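Local coordinates for heat shock protein, putative (Plasmodium falciparum, PDB 1Y6Z) that is the middle domain of an Hsp90-family protein that probably works as an ATP-dependent chaperone, binding unfolded proteins and hydrolysing ATP, at residues V37-N40 and S46-S49; D145-F150 and L175-S180; K213-S218 and V231-E236. All blocks are in the same frame, centred on the assembly; numbering follows the deposited sequence.

Interaction 1. Residues V37-N40 and S46-S49; sequences VHFN and SFNS
Phe39 and Ser49 form a hydrogen-bonded backbone pair in a beta hairpin whose two strands, 35-41 and 47-53, form one edge of the mixed sheet of this Hsp90 middle domain, 35-41 being the outermost strand within the chain. The axes of 37-40 and 47-49 approach to 4.7 Å and run antiparallel. From Val37 the backbone pairing passes beyond these segments to Leu51, and the valine side chain packs on Met135 of helix 121-141. His38 brings the edge of its imidazole to the strand: CD2 lies 3.3 Å from Ser49 O, close to the ring plane. Both ring nitrogens are hydrogen-bonded outside the hairpin, ND1 to Tyr19 OH and NE2 to Trp7 O. Phe39 is gripped by both backbone bonds of its pair, Phe39 N to Ser49 O (2.9 Å) and Ser49 N to Phe39 O (2.7 Å). Its ring, with CG set between the backbone N and carbonyl carbon (chi1 64°), leans toward the partner strand, and Ser49 CB sits over one face, 3.8 Å from the ring centroid. Ser49 OG is turned to another neighbour, Ile100 O on strand 98-103. The Phe47 ring meets Phe39 obliquely, CE1 of each ring meeting at 3.5 Å with the planes 83° apart, and both rings pack against helix 121-141. Asn40 faces Asn48 in the following, non-hydrogen-bonded pair, on the sheet face that carries His38, away from the phenylalanines. At this pair a CA-H...O contact accompanies the close approach, with Asn40 CA 3.4 Å from Phe47 O.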
# COMPACT_ATOMS: atom_id res chain seq x y z
N VAL B 37 5.56 7.07 13.71
CA VAL B 37 5.03 5.71 13.89
C VAL B 37 6.05 4.91 14.73
O VAL B 37 7.27 5.05 14.52
CB VAL B 37 4.73 5.02 12.51
CG1 VAL B 37 5.91 5.06 11.62
CG2 VAL B 37 4.19 3.59 12.71
N HIS B 38 5.52 4.12 15.65
CA HIS B 38 6.33 3.27 16.53
C HIS B 38 5.92 1.84 16.13
O HIS B 38 4.75 1.51 16.19
CB HIS B 38 5.96 3.58 17.96
CG HIS B 38 6.66 2.72 18.98
ND1 HIS B 38 6.34 2.75 20.32
CD2 HIS B 38 7.69 1.84 18.87
CE1 HIS B 38 7.11 1.91 20.98
NE2 HIS B 38 7.95 1.36 20.14
N PHE B 39 6.89 1.06 15.65
CA PHE B 39 6.59 -0.33 15.35
C PHE B 39 7.63 -1.27 15.89
O PHE B 39 8.78 -0.90 16.18
CB PHE B 39 6.35 -0.50 13.84
CG PHE B 39 7.53 -0.21 12.98
CD1 PHE B 39 8.25 -1.26 12.39
CD2 PHE B 39 7.92 1.11 12.71
CE1 PHE B 39 9.31 -1.03 11.56
CE2 PHE B 39 9.02 1.36 11.87
CZ PHE B 39 9.71 0.29 11.28
N ASN B 40 7.22 -2.52 16.02
CA ASN B 40 8.09 -3.56 16.57
C ASN B 40 7.94 -4.75 15.66
O ASN B 40 6.81 -5.06 15.25
CB ASN B 40 7.64 -3.90 17.98
CG ASN B 40 7.72 -2.71 18.94
OD1 ASN B 40 8.78 -2.09 19.11
ND2 ASN B 40 6.59 -2.40 19.57
N SER B 46 14.11 -9.53 14.93
CA SER B 46 13.63 -8.68 15.99
C SER B 46 14.25 -7.27 16.05
O SER B 46 15.47 -7.10 16.19
CB SER B 46 13.76 -9.39 17.32
OG SER B 46 12.48 -9.45 17.92
N PHE B 47 13.37 -6.27 15.94
CA PHE B 47 13.79 -4.87 16.13
C PHE B 47 12.57 -4.00 16.49
O PHE B 47 11.41 -4.39 16.25
CB PHE B 47 14.60 -4.33 14.93
CG PHE B 47 13.77 -4.07 13.69
CD1 PHE B 47 13.09 -2.85 13.52
CD2 PHE B 47 13.66 -5.02 12.69
CE1 PHE B 47 12.32 -2.61 12.39
CE2 PHE B 47 12.88 -4.79 11.53
CZ PHE B 47 12.23 -3.57 11.38
N ASN B 48 12.87 -2.86 17.11
CA ASN B 48 11.89 -1.81 17.42
C ASN B 48 12.24 -0.58 16.61
O ASN B 48 13.40 -0.35 16.32
CB ASN B 48 12.01 -1.42 18.88
CG ASN B 48 11.96 -2.60 19.81
OD1 ASN B 48 10.89 -3.16 20.06
ND2 ASN B 48 13.12 -2.95 20.37
N SER B 49 11.25 0.23 16.22
CA SER B 49 11.61 1.45 15.52
C SER B 49 10.61 2.52 15.86
O SER B 49 9.45 2.23 16.12
CB SER B 49 11.72 1.27 14.01
OG SER B 49 12.29 2.41 13.34

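Interaction 2. Residues D145-F150 and L175-S180; sequences DKWTKF and LVEFYS
Trp147, which loses more surface here than any other residue of the contact, turns the edge of its indole toward Leu175 and Glu177. With CG anti to the backbone N (chi1 178°), the ring reaches out from helix 145-164 to the chain that follows helix 169-173. NE1 donates to Glu177 OE2 at 3.1 Å, with an N-H...O angle of 156°. The acceptor lies in the indole plane, yet the donor comes from above the carboxylate, whose plane is turned 59° from the ring. Further round the same edge, CZ2 lies 3.5 Å from Leu175 O. CH2 meets the leucine side chain, 4.0 Å from CD2, while Lys140 of helix 121-141 touches both Trp147 and Leu175. The other carboxylate oxygen, Glu177 OE1, accepts a hydrogen bond from a water 3.1 Å away that is also bonded to Thr148 OG1. Both oxygens of Glu177 are thus tied to consecutive residues of the helix, one directly and one through water, which should limit rotation of the carboxylate. Lys187 also packs against Glu177. In this Hsp90 middle domain an indole-carboxylate hydrogen bond thus joins the start of helix 145-164 to the short, weakly bonded strand 177-178.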
# COMPACT_ATOMS: atom_id res chain seq x y z
N ASP B 145 -4.10 20.49 6.22
CA ASP B 145 -3.14 21.58 6.30
C ASP B 145 -1.77 21.03 6.58
O ASP B 145 -0.79 21.52 6.05
CB ASP B 145 -3.49 22.57 7.40
CG ASP B 145 -3.31 21.96 8.79
OD1 ASP B 145 -3.82 20.82 9.00
OD2 ASP B 145 -2.64 22.61 9.64
N LYS B 146 -1.69 20.03 7.47
CA LYS B 146 -0.42 19.39 7.78
C LYS B 146 0.19 18.71 6.54
O LYS B 146 1.39 18.73 6.36
CB LYS B 146 -0.54 18.42 8.94
CG LYS B 146 -0.47 19.12 10.29
CD LYS B 146 -0.71 18.16 11.45
CE LYS B 146 0.48 17.28 11.74
NZ LYS B 146 0.25 16.58 12.99
N TRP B 147 -0.66 18.12 5.70
CA TRP B 147 -0.20 17.53 4.47
C TRP B 147 0.42 18.56 3.51
O TRP B 147 1.45 18.31 2.88
CB TRP B 147 -1.33 16.75 3.76
CG TRP B 147 -0.86 16.17 2.47
CD1 TRP B 147 -1.28 16.50 1.22
CD2 TRP B 147 0.12 15.14 2.30
NE1 TRP B 147 -0.61 15.77 0.27
CE2 TRP B 147 0.26 14.92 0.91
CE3 TRP B 147 0.92 14.41 3.19
CZ2 TRP B 147 1.14 14.00 0.38
CZ3 TRP B 147 1.80 13.48 2.66
CH2 TRP B 147 1.90 13.28 1.28
N THR B 148 -0.24 19.72 3.35
CA THR B 148 0.32 20.72 2.46
C THR B 148 1.67 21.26 2.97
O THR B 148 2.58 21.43 2.19
CB THR B 148 -0.67 21.91 2.16
OG1 THR B 148 -1.89 21.39 1.62
CG2 THR B 148 -0.04 22.89 1.16
N LYS B 149 1.77 21.47 4.29
CA LYS B 149 3.02 21.76 5.01
C LYS B 149 4.11 20.71 4.78
O LYS B 149 5.22 21.04 4.38
CB LYS B 149 2.73 21.77 6.50
CG LYS B 149 3.87 22.23 7.34
CD LYS B 149 3.37 22.34 8.77
CE LYS B 149 3.70 23.69 9.34
NZ LYS B 149 4.44 23.54 10.60
N PHE B 150 3.75 19.44 4.96
CA PHE B 150 4.67 18.37 4.60
C PHE B 150 5.19 18.52 3.15
O PHE B 150 6.38 18.52 2.91
CB PHE B 150 4.04 16.99 4.84
CG PHE B 150 4.88 15.87 4.35
CD1 PHE B 150 5.99 15.43 5.10
CD2 PHE B 150 4.58 15.24 3.14
CE1 PHE B 150 6.79 14.43 4.64
CE2 PHE B 150 5.36 14.22 2.66
CZ PHE B 150 6.48 13.82 3.38
N LEU B 175 1.88 10.61 -4.35
CA LEU B 175 1.90 11.61 -3.24
C LEU B 175 2.27 13.02 -3.69
O LEU B 175 1.92 13.96 -3.01
CB LEU B 175 2.89 11.21 -2.10
CG LEU B 175 2.63 9.81 -1.46
CD1 LEU B 175 3.74 9.28 -0.50
CD2 LEU B 175 1.24 9.90 -0.77
N VAL B 176 3.03 13.12 -4.79
CA VAL B 176 3.64 14.39 -5.24
C VAL B 176 2.48 15.26 -5.84
O VAL B 176 1.48 14.70 -6.29
CB VAL B 176 4.81 14.18 -6.24
CG1 VAL B 176 5.97 13.32 -5.70
CG2 VAL B 176 4.32 13.55 -7.53
N GLU B 177 2.61 16.61 -5.77
CA GLU B 177 1.59 17.54 -6.24
C GLU B 177 2.22 18.67 -7.06
O GLU B 177 3.37 19.08 -6.79
CB GLU B 177 0.75 18.05 -5.06
CG GLU B 177 -0.09 16.95 -4.37
CD GLU B 177 -1.01 17.48 -3.29
OE1 GLU B 177 -1.13 18.72 -3.15
OE2 GLU B 177 -1.59 16.63 -2.59
N PHE B 178 1.47 19.14 -8.07
CA PHE B 178 1.94 20.20 -8.99
C PHE B 178 0.80 21.12 -9.30
O PHE B 178 -0.37 20.72 -9.29
CB PHE B 178 2.45 19.65 -10.35
CG PHE B 178 3.49 18.60 -10.22
CD1 PHE B 178 3.14 17.26 -10.13
CD2 PHE B 178 4.83 18.94 -10.14
CE1 PHE B 178 4.09 16.27 -9.99
CE2 PHE B 178 5.82 17.95 -10.00
CZ PHE B 178 5.44 16.60 -9.92
N TYR B 179 1.15 22.38 -9.54
CA TYR B 179 0.18 23.35 -10.01
C TYR B 179 -0.17 22.94 -11.42
O TYR B 179 0.66 22.36 -12.10
CB TYR B 179 0.81 24.76 -9.99
CG TYR B 179 0.82 25.37 -8.60
CD1 TYR B 179 2.02 25.61 -7.91
CD2 TYR B 179 -0.37 25.62 -7.95
CE1 TYR B 179 2.00 26.16 -6.61
CE2 TYR B 179 -0.41 26.16 -6.67
CZ TYR B 179 0.77 26.44 -6.00
OH TYR B 179 0.69 26.97 -4.71
N SER B 180 -1.38 23.27 -11.86
CA SER B 180 -1.76 23.02 -13.24
C SER B 180 -2.54 24.22 -13.75
O SER B 180 -2.74 25.18 -12.99
CB SER B 180 -2.62 21.77 -13.34
OG SER B 180 -3.88 22.01 -12.77
O HOH W 1 -2.47 19.78 -0.57

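Interaction 3. Residues K213-S218 and V231-E236; sequences KTAQNS and VLFSLE
Phe233 crosses from strand 231-234 to the segment 213-218, where its ring meets Ala215 and Gln216. Its CB projects toward that segment, and CG, anti to the carbonyl carbon (chi1 -58°), is already 3.8 Å from Ala215 CB. Farther along the ring, CD2 makes the shortest approach to this methyl, 3.7 Å, with CD1 and CE2 each at 4.0 Å. The methyl therefore sits over the middle of one ring face, 11° off the ring normal, in a well-centred CH-pi contact. CE1 is slightly farther from it, and on the other edge CE2 also nears the backbone N of Gln216. CZ, the far end of the ring, reaches Gln216 CB at 3.4 Å and has Gln216 CG at 3.9 Å, an oblique approach. Leu235, two residues along, brings CD2 to 4.3 Å from the same Ala215 methyl, at about a right angle to the direction of the ring. Ile181 and Ile207 add to the packing round the ring. The glutamine belongs to the type I turn from Ala215 to Ser218, and its carbonyl oxygen is bonded to Lys225 NZ. No hydrogen bond crosses between the two segments: where the turn meets strand 231-234 of the parallel sheet the contact is apolar and CH-pi packing, which suggests that its fit rests mainly on shape and dispersion.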
# COMPACT_ATOMS: atom_id res chain seq x y z
N LYS B 213 2.18 31.79 -12.84
CA LYS B 213 1.45 32.69 -13.76
C LYS B 213 1.96 32.61 -15.20
O LYS B 213 1.17 32.47 -16.13
CB LYS B 213 1.55 34.14 -13.29
CG LYS B 213 1.29 34.37 -11.79
CD LYS B 213 2.06 35.60 -11.31
CE LYS B 213 1.61 36.86 -12.03
NZ LYS B 213 2.69 37.87 -12.02
N THR B 214 3.27 32.71 -15.38
CA THR B 214 3.85 32.73 -16.72
C THR B 214 3.72 31.40 -17.46
O THR B 214 3.76 31.37 -18.69
CB THR B 214 5.34 33.17 -16.72
OG1 THR B 214 6.19 32.04 -16.48
CG2 THR B 214 5.60 34.26 -15.68
N ALA B 215 3.59 30.31 -16.70
CA ALA B 215 3.61 28.93 -17.24
C ALA B 215 2.45 28.63 -18.19
O ALA B 215 2.66 28.03 -19.24
CB ALA B 215 3.65 27.90 -16.10
N GLN B 216 1.24 29.02 -17.81
CA GLN B 216 0.06 28.81 -18.66
C GLN B 216 -0.09 29.82 -19.80
O GLN B 216 -0.93 29.65 -20.69
CB GLN B 216 -1.23 28.73 -17.83
CG GLN B 216 -1.41 29.81 -16.79
CD GLN B 216 -2.84 29.89 -16.29
OE1 GLN B 216 -3.54 28.87 -16.19
NE2 GLN B 216 -3.28 31.10 -15.98
N ASN B 217 0.74 30.86 -19.78
CA ASN B 217 0.78 31.86 -20.84
C ASN B 217 1.47 31.37 -22.09
O ASN B 217 1.38 32.01 -23.15
CB ASN B 217 1.45 33.15 -20.37
CG ASN B 217 0.44 34.22 -20.04
OD1 ASN B 217 -0.42 34.03 -19.16
ND2 ASN B 217 0.51 35.34 -20.76
N SER B 218 2.15 30.23 -21.97
CA SER B 218 2.87 29.64 -23.08
C SER B 218 2.00 29.48 -24.34
O SER B 218 0.84 29.06 -24.25
CB SER B 218 3.49 28.30 -22.66
OG SER B 218 4.35 27.79 -23.67
N VAL B 231 -2.95 20.67 -17.92
CA VAL B 231 -1.52 20.49 -18.05
C VAL B 231 -0.88 20.89 -16.73
O VAL B 231 -1.11 21.98 -16.20
CB VAL B 231 -0.92 21.39 -19.15
CG1 VAL B 231 0.60 21.26 -19.21
CG2 VAL B 231 -1.48 20.99 -20.49
N LEU B 232 -0.03 20.01 -16.21
CA LEU B 232 0.71 20.32 -14.98
C LEU B 232 1.89 21.22 -15.27
O LEU B 232 2.46 21.16 -16.36
CB LEU B 232 1.29 19.04 -14.38
CG LEU B 232 0.29 17.90 -14.27
CD1 LEU B 232 1.10 16.58 -14.08
CD2 LEU B 232 -0.66 18.27 -13.14
N PHE B 233 2.30 21.99 -14.28
CA PHE B 233 3.48 22.84 -14.42
C PHE B 233 4.74 22.27 -13.73
O PHE B 233 4.70 21.93 -12.54
CB PHE B 233 3.18 24.23 -13.84
CG PHE B 233 2.00 24.94 -14.49
CD1 PHE B 233 1.23 25.83 -13.74
CD2 PHE B 233 1.67 24.73 -15.83
CE1 PHE B 233 0.14 26.50 -14.33
CE2 PHE B 233 0.57 25.39 -16.43
CZ PHE B 233 -0.19 26.26 -15.69
N SER B 234 5.82 22.16 -14.49
CA SER B 234 7.17 21.94 -13.97
C SER B 234 7.86 23.31 -13.76
O SER B 234 7.98 24.14 -14.68
CB SER B 234 7.95 21.00 -14.89
OG SER B 234 9.33 20.97 -14.58
N LEU B 235 8.25 23.59 -12.53
CA LEU B 235 8.86 24.87 -12.22
C LEU B 235 10.31 24.71 -11.74
O LEU B 235 11.01 25.70 -11.54
CB LEU B 235 7.99 25.65 -11.24
CG LEU B 235 6.47 25.77 -11.51
CD1 LEU B 235 5.76 26.45 -10.37
CD2 LEU B 235 6.10 26.49 -12.83
N GLU B 236 10.79 23.49 -11.58
CA GLU B 236 12.22 23.36 -11.38
C GLU B 236 12.83 22.08 -11.89
O GLU B 236 12.08 21.11 -12.21
CB GLU B 236 12.59 23.59 -9.94
CG GLU B 236 12.17 22.53 -8.93
CD GLU B 236 12.63 22.96 -7.54
OE1 GLU B 236 11.75 23.46 -6.79
OE2 GLU B 236 13.88 22.88 -7.26

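The three contacts follow one another along the chain and sample successive parts of the middle domain: the hairpin of the mixed sheet, the helical region, and the small parallel sheet. Interaction 1 stands apart, its centre 28 Å from that of interaction 2 and 43 Å from that of interaction 3, on the opposite side of the chain's centre from both. Helix 121-141 bridges the first gap, packing on Phe39 and Phe47 and on Trp147 and Leu175. Interactions 2 and 3, with centres 17 Å apart, touch directly: Tyr179 O lies 2.7 Å from Phe233 N, a probable hydrogen bond, and Ser180 O lies 3.4 Å from Phe233 CE1.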